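Long-range contact in DUF5638 domain-containing protein (Legionella pneumophila subsp. pneumophila, PDB 5L1A), which is of unknown function but forms the helical N-terminal half of a longer, probably membrane-anchored DUF5638-family protein: residues Arg14-Phe26 and Tyr66-Ser78. Residues are numbered along the deposited sequence; the frame is centred on the assembly and turned at random.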
loop_
_atom_site.group_PDB
_atom_site.type_symbol
_atom_site.label_atom_id
_atom_site.label_comp_id
_atom_site.label_asym_id
_atom_site.label_seq_id
_atom_site.Cartn_x
_atom_site.Cartn_y
_atom_site.Cartn_z
ATOM N N ARG A 14 -7.062 -7.802 7.120
ATOM C CA ARG A 14 -6.610 -6.417 7.108
ATOM C C ARG A 14 -6.031 -6.016 5.758
ATOM O O ARG A 14 -6.066 -4.833 5.405
ATOM C CB ARG A 14 -5.585 -6.185 8.216
ATOM C CG ARG A 14 -6.198 -6.159 9.604
ATOM C CD ARG A 14 -5.326 -5.375 10.564
ATOM N NE ARG A 14 -4.289 -6.202 11.166
ATOM C CZ ARG A 14 -3.141 -5.732 11.638
ATOM N NH1 ARG A 14 -2.865 -4.439 11.561
ATOM N NH2 ARG A 14 -2.264 -6.561 12.176
ATOM N N LEU A 15 -5.492 -6.975 5.001
ATOM C CA LEU A 15 -5.100 -6.690 3.623
ATOM C C LEU A 15 -6.295 -6.232 2.800
ATOM O O LEU A 15 -6.186 -5.301 1.993
ATOM C CB LEU A 15 -4.471 -7.924 2.979
ATOM C CG LEU A 15 -2.953 -8.087 2.912
ATOM C CD1 LEU A 15 -2.622 -9.181 1.915
ATOM C CD2 LEU A 15 -2.267 -6.795 2.521
ATOM N N GLN A 16 -7.448 -6.883 2.991
ATOM C CA GLN A 16 -8.626 -6.581 2.186
ATOM C C GLN A 16 -9.251 -5.246 2.569
ATOM O O GLN A 16 -9.818 -4.564 1.710
ATOM C CB GLN A 16 -9.648 -7.711 2.317
ATOM C CG GLN A 16 -9.085 -9.082 1.967
ATOM C CD GLN A 16 -10.081 -10.202 2.189
ATOM O OE1 GLN A 16 -9.699 -11.353 2.395
ATOM N NE2 GLN A 16 -11.368 -9.872 2.143
ATOM N N ASN A 17 -9.167 -4.860 3.845
ATOM C CA ASN A 17 -9.628 -3.531 4.233
ATOM C C ASN A 17 -8.832 -2.447 3.517
ATOM O O ASN A 17 -9.402 -1.451 3.055
ATOM C CB ASN A 17 -9.526 -3.352 5.746
ATOM C CG ASN A 17 -10.601 -4.110 6.498
ATOM O OD1 ASN A 17 -11.585 -4.556 5.909
ATOM N ND2 ASN A 17 -10.423 -4.250 7.810
ATOM N N CYS A 18 -7.514 -2.629 3.413
ATOM C CA CYS A 18 -6.688 -1.678 2.678
ATOM C C CYS A 18 -7.087 -1.620 1.208
ATOM O O CYS A 18 -7.208 -0.531 0.635
ATOM C CB CYS A 18 -5.213 -2.050 2.818
ATOM S SG CYS A 18 -4.560 -1.990 4.504
ATOM N N ASP A 19 -7.299 -2.783 0.583
ATOM C CA ASP A 19 -7.715 -2.809 -0.819
ATOM C C ASP A 19 -9.082 -2.159 -1.003
ATOM O O ASP A 19 -9.316 -1.456 -1.993
ATOM C CB ASP A 19 -7.742 -4.247 -1.340
ATOM C CG ASP A 19 -6.356 -4.851 -1.485
ATOM O OD1 ASP A 19 -5.371 -4.090 -1.584
ATOM O OD2 ASP A 19 -6.252 -6.094 -1.508
ATOM N N THR A 20 -10.002 -2.399 -0.066
ATOM C CA THR A 20 -11.322 -1.780 -0.138
ATOM C C THR A 20 -11.237 -0.281 0.110
ATOM O O THR A 20 -11.924 0.504 -0.553
ATOM C CB THR A 20 -12.260 -2.433 0.878
ATOM O OG1 THR A 20 -12.321 -3.841 0.628
ATOM C CG2 THR A 20 -13.661 -1.840 0.791
ATOM N N GLN A 21 -10.408 0.131 1.072
ATOM C CA GLN A 21 -10.252 1.551 1.358
ATOM C C GLN A 21 -9.679 2.305 0.163
ATOM O O GLN A 21 -10.054 3.459 -0.075
ATOM C CB GLN A 21 -9.362 1.743 2.584
ATOM C CG GLN A 21 -9.234 3.181 3.031
ATOM C CD GLN A 21 -10.562 3.772 3.440
ATOM O OE1 GLN A 21 -11.075 3.483 4.519
ATOM N NE2 GLN A 21 -11.136 4.598 2.573
ATOM N N LEU A 22 -8.783 1.674 -0.597
ATOM C CA LEU A 22 -8.259 2.313 -1.797
ATOM C C LEU A 22 -9.355 2.511 -2.834
ATOM O O LEU A 22 -9.454 3.584 -3.439
ATOM C CB LEU A 22 -7.111 1.489 -2.378
ATOM C CG LEU A 22 -5.688 1.963 -2.075
ATOM C CD1 LEU A 22 -4.667 1.088 -2.784
ATOM C CD2 LEU A 22 -5.499 3.429 -2.449
ATOM N N ASN A 23 -10.189 1.489 -3.050
ATOM C CA ASN A 23 -11.287 1.623 -4.004
ATOM C C ASN A 23 -12.239 2.739 -3.594
ATOM O O ASN A 23 -12.679 3.529 -4.436
ATOM C CB ASN A 23 -12.047 0.302 -4.138
ATOM C CG ASN A 23 -11.186 -0.818 -4.684
ATOM O OD1 ASN A 23 -10.091 -0.585 -5.194
ATOM N ND2 ASN A 23 -11.684 -2.044 -4.586
ATOM N N GLN A 24 -12.564 2.823 -2.301
ATOM C CA GLN A 24 -13.519 3.827 -1.844
ATOM C C GLN A 24 -12.952 5.237 -1.949
ATOM O O GLN A 24 -13.715 6.196 -2.112
ATOM C CB GLN A 24 -13.954 3.525 -0.409
ATOM C CG GLN A 24 -14.759 2.244 -0.271
ATOM C CD GLN A 24 -15.116 1.932 1.168
ATOM O OE1 GLN A 24 -14.472 2.418 2.099
ATOM N NE2 GLN A 24 -16.150 1.120 1.360
ATOM N N PHE A 25 -11.629 5.387 -1.849
ATOM C CA PHE A 25 -11.003 6.679 -2.112
ATOM C C PHE A 25 -11.350 7.176 -3.509
ATOM O O PHE A 25 -11.789 8.319 -3.687
ATOM C CB PHE A 25 -9.483 6.577 -1.956
ATOM C CG PHE A 25 -9.009 6.556 -0.528
ATOM C CD1 PHE A 25 -9.773 7.110 0.487
ATOM C CD2 PHE A 25 -7.785 5.987 -0.205
ATOM C CE1 PHE A 25 -9.330 7.094 1.800
ATOM C CE2 PHE A 25 -7.336 5.964 1.106
ATOM C CZ PHE A 25 -8.110 6.517 2.110
ATOM N N PHE A 26 -11.160 6.325 -4.514
ATOM C CA PHE A 26 -11.351 6.680 -5.917
ATOM C C PHE A 26 -12.586 5.940 -6.422
ATOM O O PHE A 26 -12.494 4.916 -7.100
ATOM C CB PHE A 26 -10.110 6.330 -6.723
ATOM C CG PHE A 26 -8.828 6.738 -6.061
ATOM C CD1 PHE A 26 -8.378 8.048 -6.140
ATOM C CD2 PHE A 26 -8.074 5.816 -5.359
ATOM C CE1 PHE A 26 -7.201 8.427 -5.531
ATOM C CE2 PHE A 26 -6.895 6.188 -4.745
ATOM C CZ PHE A 26 -6.457 7.495 -4.831
ATOM N N TYR A 66 1.310 -1.534 4.460
ATOM C CA TYR A 66 0.175 -1.196 3.608
ATOM C C TYR A 66 -0.776 -0.235 4.317
ATOM O O TYR A 66 -1.326 0.683 3.696
ATOM C CB TYR A 66 -0.551 -2.480 3.204
ATOM C CG TYR A 66 -1.436 -2.383 1.984
ATOM C CD1 TYR A 66 -1.511 -1.218 1.230
ATOM C CD2 TYR A 66 -2.207 -3.468 1.589
ATOM C CE1 TYR A 66 -2.330 -1.143 0.112
ATOM C CE2 TYR A 66 -3.024 -3.406 0.480
ATOM C CZ TYR A 66 -3.085 -2.243 -0.255
ATOM O OH TYR A 66 -3.905 -2.188 -1.359
ATOM N N GLU A 67 -0.971 -0.427 5.622
ATOM C CA GLU A 67 -1.880 0.437 6.370
ATOM C C GLU A 67 -1.343 1.858 6.479
ATOM O O GLU A 67 -2.102 2.825 6.341
ATOM C CB GLU A 67 -2.131 -0.152 7.757
ATOM C CG GLU A 67 -3.003 -1.381 7.728
ATOM C CD GLU A 67 -2.862 -2.222 8.972
ATOM O OE1 GLU A 67 -1.892 -2.018 9.730
ATOM O OE2 GLU A 67 -3.725 -3.092 9.192
ATOM N N ASN A 68 -0.042 2.005 6.737
ATOM C CA ASN A 68 0.556 3.337 6.765
ATOM C C ASN A 68 0.469 4.003 5.399
ATOM O O ASN A 68 0.242 5.215 5.306
ATOM C CB ASN A 68 2.013 3.259 7.228
ATOM C CG ASN A 68 2.146 2.823 8.675
ATOM O OD1 ASN A 68 1.313 3.155 9.516
ATOM N ND2 ASN A 68 3.204 2.075 8.970
ATOM N N PHE A 69 0.646 3.226 4.327
ATOM C CA PHE A 69 0.495 3.779 2.985
ATOM C C PHE A 69 -0.920 4.296 2.760
ATOM O O PHE A 69 -1.111 5.361 2.161
ATOM C CB PHE A 69 0.857 2.725 1.936
ATOM C CG PHE A 69 0.462 3.098 0.532
ATOM C CD1 PHE A 69 1.264 3.928 -0.234
ATOM C CD2 PHE A 69 -0.711 2.606 -0.028
ATOM C CE1 PHE A 69 0.901 4.269 -1.531
ATOM C CE2 PHE A 69 -1.078 2.945 -1.321
ATOM C CZ PHE A 69 -0.268 3.774 -2.073
ATOM N N ILE A 70 -1.926 3.555 3.231
ATOM C CA ILE A 70 -3.313 3.989 3.083
ATOM C C ILE A 70 -3.537 5.312 3.805
ATOM O O ILE A 70 -4.198 6.217 3.282
ATOM C CB ILE A 70 -4.270 2.895 3.589
ATOM C CG1 ILE A 70 -4.213 1.678 2.670
ATOM C CG2 ILE A 70 -5.691 3.421 3.689
ATOM C CD1 ILE A 70 -4.500 2.007 1.233
ATOM N N SER A 71 -2.987 5.445 5.016
ATOM C CA SER A 71 -3.117 6.698 5.755
ATOM C C SER A 71 -2.496 7.858 4.991
ATOM O O SER A 71 -3.047 8.965 4.974
ATOM C CB SER A 71 -2.475 6.567 7.135
ATOM O OG SER A 71 -3.203 5.666 7.946
ATOM N N LEU A 72 -1.349 7.625 4.351
ATOM C CA LEU A 72 -0.695 8.691 3.598
ATOM C C LEU A 72 -1.508 9.085 2.371
ATOM O O LEU A 72 -1.598 10.271 2.036
ATOM C CB LEU A 72 0.715 8.259 3.198
ATOM C CG LEU A 72 1.678 8.021 4.363
ATOM C CD1 LEU A 72 3.033 7.560 3.857
ATOM C CD2 LEU A 72 1.816 9.279 5.208
ATOM N N VAL A 73 -2.113 8.107 1.692
ATOM C CA VAL A 73 -2.950 8.414 0.533
ATOM C C VAL A 73 -4.102 9.326 0.932
ATOM O O VAL A 73 -4.409 10.301 0.236
ATOM C CB VAL A 73 -3.462 7.120 -0.127
ATOM C CG1 VAL A 73 -4.401 7.457 -1.275
ATOM C CG2 VAL A 73 -2.302 6.281 -0.621
ATOM N N SER A 74 -4.761 9.026 2.055
ATOM C CA SER A 74 -5.878 9.858 2.490
ATOM C C SER A 74 -5.418 11.277 2.802
ATOM O O SER A 74 -6.106 12.247 2.467
ATOM C CB SER A 74 -6.568 9.230 3.703
ATOM O OG SER A 74 -5.698 9.144 4.817
ATOM N N GLN A 75 -4.245 11.420 3.422
ATOM C CA GLN A 75 -3.741 12.752 3.743
ATOM C C GLN A 75 -3.390 13.534 2.482
ATOM O O GLN A 75 -3.588 14.755 2.430
ATOM C CB GLN A 75 -2.524 12.649 4.658
ATOM C CG GLN A 75 -2.801 11.988 5.987
ATOM C CD GLN A 75 -1.533 11.738 6.775
ATOM O OE1 GLN A 75 -0.650 12.591 6.841
ATOM N NE2 GLN A 75 -1.432 10.557 7.368
ATOM N N VAL A 76 -2.867 12.855 1.462
ATOM C CA VAL A 76 -2.535 13.529 0.212
ATOM C C VAL A 76 -3.796 13.884 -0.562
ATOM O O VAL A 76 -3.976 15.028 -0.997
ATOM C CB VAL A 76 -1.587 12.658 -0.634
ATOM C CG1 VAL A 76 -1.387 13.278 -2.007
ATOM C CG2 VAL A 76 -0.260 12.497 0.067
ATOM N N LYS A 77 -4.688 12.911 -0.745
ATOM C CA LYS A 77 -5.876 13.141 -1.560
ATOM C C LYS A 77 -6.788 14.195 -0.940
ATOM O O LYS A 77 -7.397 14.993 -1.659
ATOM C CB LYS A 77 -6.631 11.828 -1.767
ATOM C CG LYS A 77 -7.796 11.934 -2.736
ATOM C CD LYS A 77 -8.471 10.587 -2.951
ATOM C CE LYS A 77 -9.614 10.695 -3.953
ATOM N NZ LYS A 77 -10.709 11.577 -3.458
ATOM N N SER A 78 -6.891 14.222 0.389
ATOM C CA SER A 78 -7.725 15.219 1.047
ATOM C C SER A 78 -7.018 16.555 1.230
ATOM O O SER A 78 -7.619 17.481 1.784
ATOM C CB SER A 78 -8.212 14.696 2.405
ATOM O OG SER A 78 -7.146 14.563 3.331
#
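With CG of Y66 anti to the backbone N (chi1 -160°), the phenol reaches across to helix 8-25, where C18, pointing toward helix 56-77, lays CB over one ring face. That CB stands 3.5 Å from the centroid of the Y66 ring, a CH-pi contact, and C18 SG, anti to its own carbonyl carbon, lies over the same face as a sulfur-aromatic partner and against E67 CG. Cysteine suits this place because it is small enough for the backbones to come close, the CA atoms of C18 and E67 being 6.4 Å apart. L15 CD2 and D19 OD1 meet the ring edge in its plane; the Y66 hydroxyl donates to D19 OD1 in a bond modelled very short, at 2.4 Å. The other carboxylate oxygen of D19 takes a hydrogen bond from N47, and Y46 stacks on Y66, so helix 33-51 shares in fixing this buried phenol.

Helices 8-25 and 56-77 run nearly parallel, 18° apart, within an all-helical bundle, and their side chains interlock as knobs into holes. L22 enters among Y66, F69, I70 and V73, its branched end sitting between them with CG 3.5 Å from I70 CD1. I70 answers between C18, Q21, L22 and F25, where its two branches divide the work: CD1 meets L22 while CG2 touches Q21 CG. The flat ring of F25 slips among I70, V73, S74 and K77; small S74 lets F25 CZ come within 3.5 Å of its CB. F26, just beyond the helix, rests against the aliphatic chain of K77, whose CD approaches F26 CE1 at 3.6 Å. Toward the opposite end, R14 reaches across to E67 in a salt bridge, NH1 donating to the syn lone pair of E67 OE2 at 2.9 Å, with OE2 33° out of the guanidinium plane of R14.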